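Side-chain contacts in CBIX (Paracoccus pantotrophus, PDB 4CCS), which probably catalyses the final step of siroheme biosynthesis in a denitrifying bacterium, the insertion of iron into sirohydrochlorin: residues Val5-His10 with Arg21-Leu26; Gly156-Glu159 with Phe163-Asp166. All blocks are in the same frame, centred on the assembly; numbering follows the deposited sequence. Where two conformers were deposited one is given.

How the interactions relate
The two contacts lie on opposite sides of the chain's centre, their own centres 27 Å apart and their nearest atoms about 12 Å apart, so they do not touch. Interaction 1 comes first along the chain and packs helix 16-30 on the sheet of strands 38-43, 4-9, 57-61 and 87-88. Interaction 2 follows where strand 152-157, outermost in the sheet 152-157, 121-126, 175-179 and 204-205, leads into the short helix 164-167. In each sheet the first strand along the chain lies between the second and third. These matching sheets are consistent with the two-lobed fold of the chelatase family.

Interaction 1. Residues Val5-His10 with Arg21-Leu26; sequences VLIVAH and RAIEAL. With EDO (1,2-ethanediol), chain D.
Ile7 and Ala9, alternate residues of strand 4-9, both turn their side chains to helix 16-30: Ile7 meets Ile23 and Leu26, Ala9 meets Ile23. No hydrogen bond crosses between strand and helix, and the side chains that meet are all apolar. At Ile7 the branch methyl does the work. Its CG2 lies 4.2 Å from CD2 of Leu26 and, more loosely, 4.4 Å from CG2 of Ile23. The backbone also takes part, since Ile7 O is 3.4 Å from Ile23 CG2, a van der Waals approach of a methyl to a carbonyl oxygen. Ile7 and Leu26 both reach Ile219 of helix 215-226, which extends the packing beyond the two segments. Val8 points its side chain from the other face of the strand, onto Leu44 and Ile59. The closest approach between side chains is at Ala9: CB sits against both ends of the Ile23 ethyl arm, 3.6 Å from CG1 and 3.6 Å from CD1. Ile23 serves both strand residues because its CG1 is anti to the carbonyl carbon (chi1 -48°), sending the ethyl arm to Ala9 while CG2 is directed to Ile7. Past the strand end, His10 leaves this interface. Its ND1 is 2.8 Å from O2 of a 1,2-ethanediol, a hydrogen bond in the ring plane; the diol, probably from the crystallisation liquor, also bonds to Gly11 N. Phe63 stacks on the imidazole and Phe69 meets it edge-to-face. The strand and helix segments run 9.0 Å apart with their directions 139° apart, the geometry of a helix returning across a sheet, as in the beta-alpha-beta unit 4-9, 16-30, 38-43 of this alpha/beta chelatase-like fold.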
# COMPACT_ATOMS: atom_id res chain seq x y z
N VAL A 5 0.94 17.99 8.19
CA VAL A 5 0.64 16.76 7.43
C VAL A 5 0.67 15.52 8.33
O VAL A 5 1.66 15.29 9.03
CB VAL A 5 1.54 16.58 6.16
CG1 VAL A 5 1.18 15.29 5.39
CG2 VAL A 5 1.45 17.79 5.23
N LEU A 6 -0.39 14.71 8.27
CA LEU A 6 -0.45 13.47 9.03
C LEU A 6 -0.59 12.28 8.07
O LEU A 6 -1.54 12.24 7.28
CB LEU A 6 -1.61 13.55 10.05
CG LEU A 6 -1.70 12.50 11.17
CD1 LEU A 6 -0.39 12.43 12.00
CD2 LEU A 6 -2.87 12.81 12.09
N ILE A 7 0.38 11.35 8.10
CA ILE A 7 0.39 10.10 7.32
C ILE A 7 -0.34 9.10 8.21
O ILE A 7 0.12 8.83 9.33
CB ILE A 7 1.83 9.62 6.98
CG1 ILE A 7 2.71 10.73 6.35
CG2 ILE A 7 1.81 8.34 6.13
CD1 ILE A 7 2.21 11.52 5.16
N VAL A 8 -1.49 8.60 7.75
CA VAL A 8 -2.38 7.75 8.54
C VAL A 8 -2.47 6.33 8.01
O VAL A 8 -2.81 6.12 6.85
CB VAL A 8 -3.78 8.42 8.68
CG1 VAL A 8 -4.76 7.53 9.44
CG2 VAL A 8 -3.67 9.79 9.36
N ALA A 9 -2.21 5.36 8.89
CA ALA A 9 -2.36 3.95 8.56
C ALA A 9 -3.63 3.39 9.20
O ALA A 9 -4.04 3.85 10.28
CB ALA A 9 -1.16 3.16 9.06
N HIS A 10 -4.22 2.37 8.56
CA HIS A 10 -5.34 1.62 9.13
C HIS A 10 -4.79 0.88 10.34
O HIS A 10 -3.65 0.43 10.32
CB HIS A 10 -5.85 0.54 8.15
CG HIS A 10 -6.99 0.99 7.30
ND1 HIS A 10 -8.11 1.58 7.85
CD2 HIS A 10 -7.15 0.91 5.96
CE1 HIS A 10 -8.90 1.87 6.83
NE2 HIS A 10 -8.36 1.47 5.67
N ARG A 21 5.11 3.22 15.96
CA ARG A 21 6.55 3.42 15.70
C ARG A 21 6.86 3.27 14.19
O ARG A 21 7.66 4.04 13.67
CB ARG A 21 7.41 2.43 16.51
CG ARG A 21 7.72 2.93 17.92
CD ARG A 21 8.72 2.04 18.65
NE ARG A 21 8.15 0.74 18.99
CZ ARG A 21 7.48 0.47 20.11
NH1 ARG A 21 7.31 1.42 21.02
NH2 ARG A 21 6.98 -0.74 20.32
N ALA A 22 6.24 2.28 13.51
CA ALA A 22 6.45 2.06 12.07
C ALA A 22 5.98 3.25 11.23
O ALA A 22 6.69 3.68 10.31
CB ALA A 22 5.74 0.77 11.62
N ILE A 23 4.81 3.81 11.55
CA ILE A 23 4.27 4.95 10.78
C ILE A 23 5.06 6.23 11.09
O ILE A 23 5.29 7.04 10.18
CB ILE A 23 2.73 5.11 10.88
CG1 ILE A 23 1.99 3.76 10.66
CG2 ILE A 23 2.20 6.15 9.88
CD1 ILE A 23 2.45 2.87 9.33
N GLU A 24 5.55 6.38 12.34
CA GLU A 24 6.41 7.51 12.72
C GLU A 24 7.73 7.43 11.95
O GLU A 24 8.19 8.46 11.44
CB GLU A 24 6.68 7.52 14.24
CG GLU A 24 5.46 7.97 15.04
CD GLU A 24 5.66 7.93 16.54
OE1 GLU A 24 6.67 7.36 17.00
OE2 GLU A 24 4.77 8.43 17.27
N ALA A 25 8.31 6.20 11.80
CA ALA A 25 9.55 5.96 11.06
C ALA A 25 9.38 6.34 9.58
O ALA A 25 10.28 6.94 8.98
CB ALA A 25 9.97 4.49 11.19
N LEU A 26 8.20 6.01 8.99
CA LEU A 26 7.89 6.36 7.60
C LEU A 26 7.75 7.89 7.45
O LEU A 26 8.36 8.46 6.55
CB LEU A 26 6.60 5.65 7.12
CG LEU A 26 6.19 5.95 5.66
CD1 LEU A 26 7.19 5.35 4.67
CD2 LEU A 26 4.79 5.43 5.37
C1 EDO D . -8.88 -0.05 12.26
O1 EDO D . -8.11 0.68 13.22
C2 EDO D . -9.38 0.91 11.18
O2 EDO D . -8.26 1.58 10.61

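Interaction 2. Residues Gly156-Glu159 with Phe163-Asp166; sequences GFIE and FIAD
Phe157 O and Ile164 N form the one hydrogen bond between these segments, 2.8 Å long with an N-H...O angle of 153°; the donor sits 21° from the carbonyl plane. Around this bond the packing is tight. The CA of Phe163 comes to 3.4 Å from Phe157 O in a CA-H...O contact, and the two residues make a single beta bridge just before the helix begins. Alongside, Gly156 and Ile164 bring their backbones together, CA to CA 4.0 Å. With no side chain on Gly156, the CD1 methyl of Ile164 can lie 3.8 Å from Gly156 CA. CG1 is anti to the backbone N (chi1 -173°), and a turn at chi2 brings CD1 over Gly156. The CG2 branch of Ile164 is also 3.6 Å from Phe157 O. Behind this buried part Ile164 continues onto Leu123 and Ala125 of the neighbouring strand and onto Ala195 and Leu196 of helix 192-199. The Phe157 ring points the other way, into helix 134-146.

Ile158, partly exposed and also packed on Leu192, borders the solvent side; its CG1 is 4.4 Å from Ile164 CG2, and its O lies 3.8 Å from Phe163 CE1. Beyond it the contact is looser, for Phe163 is exposed and takes two conformers. In the conformer described here, one of two, its ring edge makes a close approach, CD1 to Phe157 O 3.2 Å, that holds for this conformer alone. Phe163 occupies the N-cap position without a polar side chain to cap with. The chemistry therefore implies that the last strand carbonyl supplies an acceptor for the first helical N-H, with the CA-H of Phe163 probably adding a weaker contact to the same oxygen.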
# COMPACT_ATOMS: atom_id res chain seq x y z
N GLY A 156 -4.21 -12.01 -7.31
CA GLY A 156 -4.72 -12.97 -6.34
C GLY A 156 -5.09 -12.14 -5.13
O GLY A 156 -4.35 -11.24 -4.75
N PHE A 157 -6.24 -12.45 -4.52
CA PHE A 157 -6.72 -11.72 -3.37
C PHE A 157 -6.95 -12.58 -2.12
O PHE A 157 -7.02 -13.81 -2.20
CB PHE A 157 -8.01 -10.94 -3.73
CG PHE A 157 -7.83 -10.03 -4.93
CD1 PHE A 157 -7.26 -8.77 -4.78
CD2 PHE A 157 -8.19 -10.45 -6.20
CE1 PHE A 157 -7.08 -7.94 -5.89
CE2 PHE A 157 -8.01 -9.61 -7.31
CZ PHE A 157 -7.45 -8.37 -7.15
N ILE A 158 -7.07 -11.90 -0.98
CA ILE A 158 -7.35 -12.59 0.29
C ILE A 158 -8.87 -12.60 0.54
O ILE A 158 -9.41 -13.63 0.95
CB ILE A 158 -6.54 -11.93 1.45
CG1 ILE A 158 -5.05 -12.33 1.36
CG2 ILE A 158 -7.09 -12.32 2.85
CD1 ILE A 158 -4.17 -11.36 0.75
N GLU A 159 -9.56 -11.48 0.27
CA GLU A 159 -10.99 -11.31 0.54
C GLU A 159 -11.95 -11.69 -0.58
O GLU A 159 -13.15 -11.82 -0.32
CB GLU A 159 -11.29 -9.86 0.96
CG GLU A 159 -10.75 -9.49 2.32
CD GLU A 159 -11.40 -10.22 3.49
OE1 GLU A 159 -12.65 -10.17 3.60
OE2 GLU A 159 -10.66 -10.84 4.27
N PHE A 163 -8.98 -16.10 -5.48
CA PHE A 163 -8.29 -16.30 -4.20
C PHE A 163 -6.81 -16.56 -4.48
O PHE A 163 -6.49 -17.28 -5.41
CB PHE A 163 -8.93 -17.50 -3.48
CG PHE A 163 -8.50 -17.74 -2.05
CD1 PHE A 163 -8.09 -16.68 -1.25
CD2 PHE A 163 -8.59 -18.99 -1.48
CE1 PHE A 163 -7.70 -16.90 0.06
CE2 PHE A 163 -8.23 -19.20 -0.15
CZ PHE A 163 -7.79 -18.15 0.61
N ILE A 164 -5.92 -15.98 -3.67
CA ILE A 164 -4.48 -16.14 -3.84
C ILE A 164 -4.04 -17.63 -3.86
O ILE A 164 -3.19 -17.97 -4.69
CB ILE A 164 -3.70 -15.26 -2.81
CG1 ILE A 164 -2.19 -15.27 -3.08
CG2 ILE A 164 -4.03 -15.58 -1.36
CD1 ILE A 164 -1.81 -14.47 -4.32
N ALA A 165 -4.66 -18.52 -3.05
CA ALA A 165 -4.35 -19.96 -3.07
C ALA A 165 -4.63 -20.61 -4.44
O ALA A 165 -4.00 -21.61 -4.78
CB ALA A 165 -5.13 -20.69 -1.99
N ASP A 166 -5.57 -20.04 -5.22
CA ASP A 166 -5.92 -20.50 -6.56
C ASP A 166 -5.06 -19.81 -7.64
O ASP A 166 -4.55 -20.48 -8.54
CB ASP A 166 -7.41 -20.25 -6.85
CG ASP A 166 -8.33 -21.10 -6.00
OD1 ASP A 166 -7.98 -22.27 -5.72
OD2 ASP A 166 -9.40 -20.60 -5.59